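Local coordinates for putative thioesterase yhdA (Lactococcus lactis subsp. lactis, PDB 3GEK), which is a probable PaaI-type hotdog-fold thioesterase that may hydrolyse acyl-CoA thioesters such as 1,4-dihydroxy-2-naphthoyl-CoA, at the interface of chains A and B and the interface of chains A and C. Coordinates in Å, arbitrary orientation; residue numbers count along the deposited sequence, not the author numbering. Chains: chain A/B/C, Putative thioesterase yhdA.

Contact 1: the interface of chains A and B. Residues chain A 77-79; chain B 81-83.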
loop_
_atom_site.group_PDB
_atom_site.type_symbol
_atom_site.label_atom_id
_atom_site.label_comp_id
_atom_site.label_asym_id
_atom_site.label_seq_id
_atom_site.Cartn_x
_atom_site.Cartn_y
_atom_site.Cartn_z
ATOM N N GLN A 77 4.618 -1.665 -11.461
ATOM C CA GLN A 77 3.272 -1.103 -11.503
ATOM C C GLN A 77 2.889 -0.519 -10.140
ATOM O O GLN A 77 2.270 0.545 -10.056
ATOM C CB GLN A 77 2.274 -2.190 -11.923
ATOM C CG GLN A 77 0.804 -1.804 -11.843
ATOM C CD GLN A 77 -0.114 -2.879 -12.405
ATOM O OE1 GLN A 77 -0.017 -3.246 -13.577
ATOM N NE2 GLN A 77 -1.019 -3.381 -11.571
ATOM N N SER A 78 3.272 -1.224 -9.082
ATOM C CA SER A 78 2.869 -0.892 -7.721
ATOM C C SER A 78 3.949 -1.242 -6.727
ATOM O O SER A 78 4.664 -2.231 -6.897
ATOM C CB SER A 78 1.611 -1.669 -7.329
ATOM O OG SER A 78 0.530 -0.791 -7.160
ATOM N N ILE A 79 4.037 -0.440 -5.672
ATOM C CA ILE A 79 4.986 -0.689 -4.606
ATOM C C ILE A 79 4.441 -0.138 -3.287
ATOM O O ILE A 79 4.002 1.015 -3.215
ATOM C CB ILE A 79 6.419 -0.149 -4.972
ATOM C CG1 ILE A 79 7.503 -0.706 -4.033
ATOM C CG2 ILE A 79 6.441 1.379 -5.080
ATOM C CD1 ILE A 79 7.711 0.088 -2.757
ATOM N N ALA B 81 3.059 3.616 -3.748
ATOM C CA ALA B 81 3.107 4.215 -5.073
ATOM C C ALA B 81 2.406 3.363 -6.115
ATOM O O ALA B 81 2.454 2.132 -6.061
ATOM C CB ALA B 81 4.546 4.470 -5.488
ATOM N N ASN B 82 1.751 4.041 -7.054
ATOM C CA ASN B 82 1.210 3.417 -8.250
ATOM C C ASN B 82 1.833 4.086 -9.468
ATOM O O ASN B 82 1.653 5.286 -9.674
ATOM C CB ASN B 82 -0.310 3.578 -8.301
ATOM C CG ASN B 82 -1.002 2.929 -7.124
ATOM O OD1 ASN B 82 -1.305 3.588 -6.134
ATOM N ND2 ASN B 82 -1.237 1.629 -7.217
ATOM N N HIS B 83 2.578 3.317 -10.259
ATOM C CA HIS B 83 3.135 3.832 -11.509
ATOM C C HIS B 83 2.086 3.696 -12.594
ATOM O O HIS B 83 1.749 2.585 -13.011
ATOM C CB HIS B 83 4.417 3.097 -11.899
ATOM C CG HIS B 83 5.461 3.088 -10.826
ATOM N ND1 HIS B 83 6.000 4.242 -10.300
ATOM C CD2 HIS B 83 6.066 2.061 -10.181
ATOM C CE1 HIS B 83 6.895 3.930 -9.382
ATOM N NE2 HIS B 83 6.952 2.613 -9.286
#

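Contact 2: the interface of chains A and B. Residues chain A 53-54, 57, 79; chain B 49-50, 53, 83.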
loop_
_atom_site.group_PDB
_atom_site.type_symbol
_atom_site.label_atom_id
_atom_site.label_comp_id
_atom_site.label_asym_id
_atom_site.label_seq_id
_atom_site.Cartn_x
_atom_site.Cartn_y
_atom_site.Cartn_z
ATOM N N LEU A 53 13.636 1.217 -1.300
ATOM C CA LEU A 53 12.534 1.162 -2.259
ATOM C C LEU A 53 13.037 0.796 -3.643
ATOM O O LEU A 53 12.488 -0.099 -4.288
ATOM C CB LEU A 53 11.819 2.510 -2.341
ATOM C CG LEU A 53 10.619 2.838 -1.459
ATOM C CD1 LEU A 53 10.654 2.115 -0.118
ATOM C CD2 LEU A 53 10.575 4.362 -1.271
ATOM N N ALA A 54 14.079 1.498 -4.089
ATOM C CA ALA A 54 14.683 1.256 -5.385
ATOM C C ALA A 54 15.265 -0.156 -5.475
ATOM O O ALA A 54 15.118 -0.820 -6.500
ATOM C CB ALA A 54 15.747 2.296 -5.672
ATOM N N GLU A 57 12.234 -2.589 -5.992
ATOM C CA GLU A 57 11.649 -2.512 -7.333
ATOM C C GLU A 57 12.590 -3.106 -8.389
ATOM O O GLU A 57 12.144 -3.806 -9.305
ATOM C CB GLU A 57 11.231 -1.071 -7.681
ATOM C CG GLU A 57 10.354 -0.974 -8.940
ATOM C CD GLU A 57 9.646 0.367 -9.127
ATOM O OE1 GLU A 57 9.192 0.957 -8.129
ATOM O OE2 GLU A 57 9.510 0.813 -10.299
ATOM N N ILE A 79 4.037 -0.440 -5.672
ATOM C CA ILE A 79 4.986 -0.689 -4.606
ATOM C C ILE A 79 4.441 -0.138 -3.287
ATOM O O ILE A 79 4.002 1.015 -3.215
ATOM C CB ILE A 79 6.419 -0.149 -4.972
ATOM C CG1 ILE A 79 7.503 -0.706 -4.033
ATOM C CG2 ILE A 79 6.441 1.379 -5.080
ATOM C CD1 ILE A 79 7.711 0.088 -2.757
ATOM N N GLY B 49 11.307 3.654 -11.887
ATOM C CA GLY B 49 10.341 3.866 -10.815
ATOM C C GLY B 49 11.011 4.173 -9.487
ATOM O O GLY B 49 10.503 4.974 -8.704
ATOM N N GLY B 50 12.153 3.529 -9.247
ATOM C CA GLY B 50 12.943 3.732 -8.035
ATOM C C GLY B 50 13.375 5.174 -7.845
ATOM O O GLY B 50 13.409 5.672 -6.720
ATOM N N LEU B 53 10.220 7.062 -6.628
ATOM C CA LEU B 53 9.986 6.745 -5.223
ATOM C C LEU B 53 10.920 7.556 -4.333
ATOM O O LEU B 53 10.498 8.113 -3.318
ATOM C CB LEU B 53 10.228 5.255 -4.978
ATOM C CG LEU B 53 9.166 4.172 -5.235
ATOM C CD1 LEU B 53 8.138 4.561 -6.274
ATOM C CD2 LEU B 53 9.865 2.879 -5.630
ATOM N N HIS B 83 2.578 3.317 -10.259
ATOM C CA HIS B 83 3.135 3.832 -11.509
ATOM C C HIS B 83 2.086 3.696 -12.594
ATOM O O HIS B 83 1.749 2.585 -13.011
ATOM C CB HIS B 83 4.417 3.097 -11.899
ATOM C CG HIS B 83 5.461 3.088 -10.826
ATOM N ND1 HIS B 83 6.000 4.242 -10.300
ATOM C CD2 HIS B 83 6.066 2.061 -10.181
ATOM C CE1 HIS B 83 6.895 3.930 -9.382
ATOM N NE2 HIS B 83 6.952 2.613 -9.286
#

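Contact 3: the interface of chains A and C. Residues chain A 101, 108; chain C 84-85.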
loop_
_atom_site.group_PDB
_atom_site.type_symbol
_atom_site.label_atom_id
_atom_site.label_comp_id
_atom_site.label_asym_id
_atom_site.label_seq_id
_atom_site.Cartn_x
_atom_site.Cartn_y
_atom_site.Cartn_z
ATOM N N LYS A 101 2.279 -14.358 -6.185
ATOM C CA LYS A 101 1.409 -14.627 -7.313
ATOM C C LYS A 101 2.169 -14.610 -8.633
ATOM O O LYS A 101 2.812 -13.618 -8.991
ATOM C CB LYS A 101 0.234 -13.646 -7.362
ATOM C CG LYS A 101 -0.807 -14.013 -8.416
ATOM C CD LYS A 101 -1.805 -12.897 -8.632
ATOM C CE LYS A 101 -2.854 -13.317 -9.659
ATOM N NZ LYS A 101 -3.875 -12.247 -9.842
ATOM N N VAL A 108 3.381 -10.651 -8.202
ATOM C CA VAL A 108 3.327 -9.989 -6.896
ATOM C C VAL A 108 4.407 -10.574 -6.000
ATOM O O VAL A 108 4.359 -11.760 -5.649
ATOM C CB VAL A 108 1.941 -10.114 -6.220
ATOM C CG1 VAL A 108 1.889 -9.293 -4.944
ATOM C CG2 VAL A 108 0.826 -9.685 -7.176
ATOM N N LEU C 84 -5.158 -11.434 -4.491
ATOM C CA LEU C 84 -4.401 -12.236 -5.449
ATOM C C LEU C 84 -5.287 -13.173 -6.251
ATOM O O LEU C 84 -5.107 -13.336 -7.463
ATOM C CB LEU C 84 -3.334 -13.049 -4.705
ATOM C CG LEU C 84 -1.993 -12.424 -4.293
ATOM C CD1 LEU C 84 -1.821 -10.968 -4.695
ATOM C CD2 LEU C 84 -1.758 -12.597 -2.807
ATOM N N ASN C 85 -6.235 -13.801 -5.566
ATOM C CA ASN C 85 -7.037 -14.849 -6.171
ATOM C C ASN C 85 -8.481 -14.713 -5.747
ATOM O O ASN C 85 -8.758 -14.564 -4.558
ATOM C CB ASN C 85 -6.494 -16.228 -5.784
ATOM C CG ASN C 85 -5.127 -16.502 -6.386
ATOM O OD1 ASN C 85 -4.973 -16.532 -7.608
ATOM N ND2 ASN C 85 -4.126 -16.706 -5.529
#

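Contact 1: the interface of chains A and B
A:Ser78 and B:Asn82 face each other across two antiparallel strands, 73-83 of chain A and 74-83 of chain B. The carboxamide nitrogen ND2 of B:Asn82 donates a hydrogen bond to the hydroxyl OG of A:Ser78 at 3.0 Å, a side-chain link on one face of the joined sheet. A chi1 of -61° sets CG of B:Asn82 beside its own backbone N, and the second torsion presents ND2 to the serine. On the opposite face the methyl of B:Ala81 meets the branch methyl of A:Ile79, CB to CG2 at 3.6 Å. CG2 is the isoleucine branch aimed at the partner because CG1 stands anti to the backbone N (chi1 -166°).

Between the two faces runs the main-chain ladder. A:Ile79 and B:Ala81 exchange bonds in both directions: A:Ile79 N gives to B:Ala81 O at 3.0 Å, and B:Ala81 N to A:Ile79 O at 2.8 Å. One rung further, B:His83 N reaches A:Gln77 O, also at 2.8 Å, but from above the carbonyl plane, 36° out of it. The two-fold twin repeats this arrangement. Edge pairing of this kind makes the sheets of two hotdog subunits continuous, as is usual for dimers of this fold.

Contact 2: the interface of chains A and B
B:Leu53, on helix 49-68 of chain B, enters the surface formed by helix 49-68 and strand 73-83 of chain A, and each of its side-chain atoms has a neighbour there. CB rests against the CD2 methyl of A:Leu53 at 3.8 Å, the same residue from two helices that run side by side, nearly antiparallel. CG, placed beside its own backbone N (chi1 -84°), faces the CG2 branch of A:Ile79. Both terminal methyls, CD1 and CD2, lie 3.8 Å from A:Ile79 CG2, and CD2 also comes within 3.2 Å of the carboxylate oxygen OE1 of A:Glu57. An apolar side chain thus flanks a polar group.

The carboxylate is held from another direction by B:His83, whose NE2 donates to OE1 of A:Glu57 at 3.0 Å. The nitrogen sits on the syn side of that oxygen, 23° out of the carboxylate plane, and the imidazole is turned 57° from the carboxylate. An extended glutamate chain brings the group to the start of the partner helix. In this family a helix acid commonly serves catalysis opposite the first turn of the partner's helix, so A:Glu57 is a likely catalytic residue in an active site built from both chains. One turn back along the helix, A:Ala54 CB lies against B:Gly50 CA. The second carboxylate oxygen of A:Glu57, OE2, lies 3.3 Å from B:His83 NE2 and 3.2 Å from B:Gly49 CA.

Contact 3: the interface of chains A and C
A:Lys101 and C:Leu84 account for most of this small patch, and they meet in both polar and apolar ways. The polar element joins a side-chain amine to a main-chain carbonyl: the terminal nitrogen NZ of A:Lys101 donates a hydrogen bond to the carbonyl O of C:Leu84 at 2.9 Å. NZ arrives in the carbonyl plane, on a lone pair, with a C=O...N angle of 145°. The lysine gets there by stretching out from the short strand 101-102, with CG anti to the backbone N (chi1 -172°) and the rest of the chain extended. Because the acceptor belongs to the backbone, this bond does not itself read the identity of the partner's side chain.

Apolar contact supplies the rest. The leucine side chain runs back toward chain A, where its CD1 methyl meets A:Val108 of strand 106-115, at 3.8 Å from A:Val108 CG2 and 4.1 Å from A:Val108 CG1. The two side chains cross obliquely, the leucine methyl lying against both valine branches. Nearer the lysine backbone, C:Leu84 CG approaches A:Lys101 CB at 4.0 Å. C:Leu84 thereby buries 55 Å² against chain A.

Together with its two-fold twin, the patch joins a loop of one subunit to strands of another, and may help to bring dimers together as a tetramer, although the coordinates alone do not establish that this assembly forms in solution.

Contacts 1 and 2 belong to one A-B interface: the centres of their C-alpha atoms lie about 7 Å apart, and they share A:Ile79 and B:His83. Strand pairing in contact 1 therefore probably helps to position residues that take part in the helix-side packing and probable active site of contact 2. Contact 3 joins a different pair of chains, with its centre about 15 Å from that of contact 1 and about 19 Å from that of contact 2. Its C:Leu84 follows directly after position 83, so one stretch of the polypeptide serves both interfaces in the four-chain assembly, possibly linking dimer geometry to tetramer contacts.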